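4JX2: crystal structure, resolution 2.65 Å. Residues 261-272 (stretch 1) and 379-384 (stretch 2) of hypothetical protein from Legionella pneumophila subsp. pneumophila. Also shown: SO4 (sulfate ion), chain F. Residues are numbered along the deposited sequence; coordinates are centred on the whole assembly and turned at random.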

# COMPACT_ATOMS: atom_id res chain seq x y z
N ARG A 261 4.46 -6.09 -7.10
CA ARG A 261 5.04 -4.74 -7.07
C ARG A 261 4.75 -4.13 -8.45
O ARG A 261 5.62 -3.63 -9.15
CB ARG A 261 6.54 -4.79 -6.71
CG ARG A 261 7.16 -3.42 -6.43
CD ARG A 261 8.48 -3.32 -7.16
NE ARG A 261 9.12 -2.01 -7.01
CZ ARG A 261 8.97 -1.01 -7.87
NH1 ARG A 261 8.19 -1.15 -8.93
NH2 ARG A 261 9.60 0.14 -7.66
N PHE A 262 3.49 -4.27 -8.86
CA PHE A 262 2.97 -3.85 -10.15
C PHE A 262 2.55 -2.37 -10.14
O PHE A 262 1.76 -1.94 -9.29
CB PHE A 262 1.79 -4.73 -10.53
CG PHE A 262 1.23 -4.47 -11.90
CD1 PHE A 262 1.75 -5.11 -13.02
CD2 PHE A 262 0.14 -3.61 -12.06
CE1 PHE A 262 1.19 -4.91 -14.27
CE2 PHE A 262 -0.39 -3.38 -13.33
CZ PHE A 262 0.12 -4.05 -14.41
N VAL A 263 3.06 -1.61 -11.12
CA VAL A 263 2.83 -0.18 -11.28
C VAL A 263 2.13 0.08 -12.62
O VAL A 263 2.70 -0.20 -13.69
CB VAL A 263 4.13 0.67 -11.16
CG1 VAL A 263 3.79 2.14 -10.89
CG2 VAL A 263 5.08 0.12 -10.09
N ALA A 264 0.91 0.64 -12.53
CA ALA A 264 0.10 1.01 -13.69
C ALA A 264 0.55 2.41 -14.20
O ALA A 264 -0.05 3.44 -13.86
CB ALA A 264 -1.39 0.99 -13.33
N GLY A 265 1.65 2.41 -14.95
CA GLY A 265 2.26 3.61 -15.52
C GLY A 265 2.62 4.67 -14.50
O GLY A 265 3.44 4.43 -13.61
N SER A 266 1.97 5.83 -14.62
CA SER A 266 2.17 6.98 -13.72
C SER A 266 1.24 6.94 -12.48
O SER A 266 1.31 7.84 -11.63
CB SER A 266 1.96 8.28 -14.48
OG SER A 266 0.71 8.26 -15.16
N ASN A 267 0.35 5.92 -12.38
CA ASN A 267 -0.57 5.81 -11.24
C ASN A 267 0.19 5.21 -10.06
O ASN A 267 0.18 4.00 -9.82
CB ASN A 267 -1.81 4.99 -11.62
CG ASN A 267 -2.98 5.27 -10.74
OD1 ASN A 267 -2.87 5.80 -9.64
ND2 ASN A 267 -4.14 4.88 -11.20
N VAL A 268 0.89 6.09 -9.35
CA VAL A 268 1.81 5.80 -8.24
C VAL A 268 1.10 5.48 -6.92
O VAL A 268 1.79 5.14 -5.96
CB VAL A 268 2.85 6.93 -8.03
CG1 VAL A 268 3.84 6.97 -9.19
CG2 VAL A 268 2.18 8.29 -7.83
N SER A 269 -0.23 5.51 -6.88
CA SER A 269 -1.02 5.24 -5.68
C SER A 269 -1.98 4.06 -5.80
O SER A 269 -2.67 3.75 -4.83
CB SER A 269 -1.85 6.48 -5.34
OG SER A 269 -2.70 6.81 -6.43
N ALA A 270 -2.04 3.40 -6.97
CA ALA A 270 -3.03 2.36 -7.24
C ALA A 270 -2.50 0.94 -7.18
O ALA A 270 -1.31 0.72 -7.38
CB ALA A 270 -3.64 2.60 -8.59
N GLY A 271 -3.42 -0.02 -6.97
CA GLY A 271 -3.16 -1.46 -6.91
C GLY A 271 -2.16 -1.88 -5.86
O GLY A 271 -1.35 -2.78 -6.12
N VAL A 272 -2.18 -1.20 -4.69
CA VAL A 272 -1.26 -1.46 -3.59
C VAL A 272 -1.96 -2.29 -2.50
O VAL A 272 -1.32 -2.63 -1.49
CB VAL A 272 -0.57 -0.19 -3.02
CG1 VAL A 272 0.33 0.46 -4.07
CG2 VAL A 272 -1.58 0.82 -2.46
S SO4 F . -4.63 4.59 -14.88
O1 SO4 F . -5.88 5.34 -14.90
O2 SO4 F . -3.51 5.54 -14.77
O3 SO4 F . -4.64 3.69 -13.73
O4 SO4 F . -4.48 3.80 -16.11
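Stretch 2 379-384: EPTEML

Stretch 2 packs as an irregular segment, with neither helix nor strand, against the loop that follows a strand ending at Phe262 in stretch 1. It begins at Glu379, the first residue beyond a helix to leave helical phi/psi, and a type I turn from Glu379 to Glu382, closed by Glu382 N to Glu379 O at 3.2 Å, sets the carbonyls of Pro380 and Thr381 against the loop. Glu382 and Met383 are extended. The backbones come closest at Ala270 and Thr381, whose CA atoms are 4.2 Å apart, and no single register runs through the contact: Phe262 and Ala264 meet Met383, Ser269 meets Pro380, and Ala270 and Gly271 return to Thr381 and Met383.

Phe262 makes the first contact. Its CB points sideways, but the ring reaches the selenomethionine Met383, with CE2 4.2 Å from SE; the selenium lies at the ring edge, 5.4 Å from the centroid. Val263 turns away. Ala264 points its CB toward stretch 2 and brings it to 3.9 Å from Met383 SE, so that the selenium is held by both residues. A type II' turn from Ala264 to Asn267 then carries the chain through Gly265 and Ser266, which stay out of contact, and is closed by Asn267 N to Ala264 O at 2.9 Å.

Asn267 begins the polar part of the contact. Its ND2 donates to Glu382 O at 3.1 Å and also to sulfate O3 at 2.8 Å; the same sulfate oxygen accepts from Leu384 N at 3.2 Å, so the ion, probably from the crystallisation liquor, bridges the two stretches. A type I turn from Asn267 to Ala270 follows, in which Val268 faces away and Ser269 faces stretch 2. With chi1 in the p well, Ser269 OG donates a short hydrogen bond to Pro380 O, at 2.6 Å.

Ala270 packs closely against Thr381, Glu382 and Met383. Its CB lies 3.2 Å from Glu382 O and 3.7 Å from Met383 CG, while its CA makes a CA-H...O contact with Thr381 O at 3.3 Å. That carbonyl also accepts a hydrogen bond from Gly271 N at 3.1 Å, a direct link between the main chains. Gly271 has positive phi, a conformation that favours glycine, and an ideal CB here would sit only 3.0 Å from Met383 SE. At Val272 the link becomes indirect: a water accepts from Val272 N at 2.8 Å and donates to Thr381 O at 2.7 Å.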

# COMPACT_ATOMS: atom_id res chain seq x y z
N GLU A 379 -11.00 7.35 -7.42
CA GLU A 379 -10.24 6.85 -6.29
C GLU A 379 -8.78 6.65 -6.59
O GLU A 379 -8.46 5.92 -7.55
CB GLU A 379 -10.85 5.55 -5.75
CG GLU A 379 -12.20 5.75 -5.08
CD GLU A 379 -12.25 6.82 -4.01
OE1 GLU A 379 -11.44 6.76 -3.06
OE2 GLU A 379 -13.06 7.76 -4.15
N PRO A 380 -7.88 7.22 -5.72
CA PRO A 380 -6.42 7.09 -5.93
C PRO A 380 -5.90 5.66 -5.77
O PRO A 380 -4.87 5.33 -6.37
CB PRO A 380 -5.84 7.99 -4.83
CG PRO A 380 -6.90 8.07 -3.77
CD PRO A 380 -8.18 8.08 -4.56
N THR A 381 -6.59 4.82 -4.98
CA THR A 381 -6.26 3.41 -4.73
C THR A 381 -6.51 2.53 -5.96
O THR A 381 -5.96 1.44 -6.04
CB THR A 381 -7.10 2.88 -3.54
OG1 THR A 381 -8.50 2.96 -3.85
CG2 THR A 381 -6.79 3.62 -2.26
N GLU A 382 -7.34 2.98 -6.88
CA GLU A 382 -7.76 2.22 -8.08
C GLU A 382 -7.00 2.57 -9.34
O GLU A 382 -6.52 3.69 -9.53
CB GLU A 382 -9.25 2.47 -8.35
CG GLU A 382 -10.19 2.21 -7.19
CD GLU A 382 -9.99 0.87 -6.52
OE1 GLU A 382 -10.13 -0.18 -7.20
OE2 GLU A 382 -9.68 0.86 -5.31
N MSE A 383 -6.92 1.58 -10.23
CA MSE A 383 -6.35 1.69 -11.58
C MSE A 383 -7.52 1.63 -12.50
O MSE A 383 -8.50 0.94 -12.16
CB MSE A 383 -5.37 0.52 -11.88
CG MSE A 383 -4.81 -0.18 -10.67
SE MSE A 383 -3.50 -1.52 -11.13
CE MSE A 383 -4.60 -3.08 -11.00
N LEU A 384 -7.47 2.27 -13.68
CA LEU A 384 -8.61 2.17 -14.62
C LEU A 384 -8.87 0.70 -15.06
O LEU A 384 -10.03 0.35 -15.27
CB LEU A 384 -8.47 3.07 -15.87
CG LEU A 384 -8.79 4.55 -15.67
CD1 LEU A 384 -8.69 5.29 -16.99
CD2 LEU A 384 -10.17 4.78 -15.02
O HOH W 1 -4.56 0.19 -4.09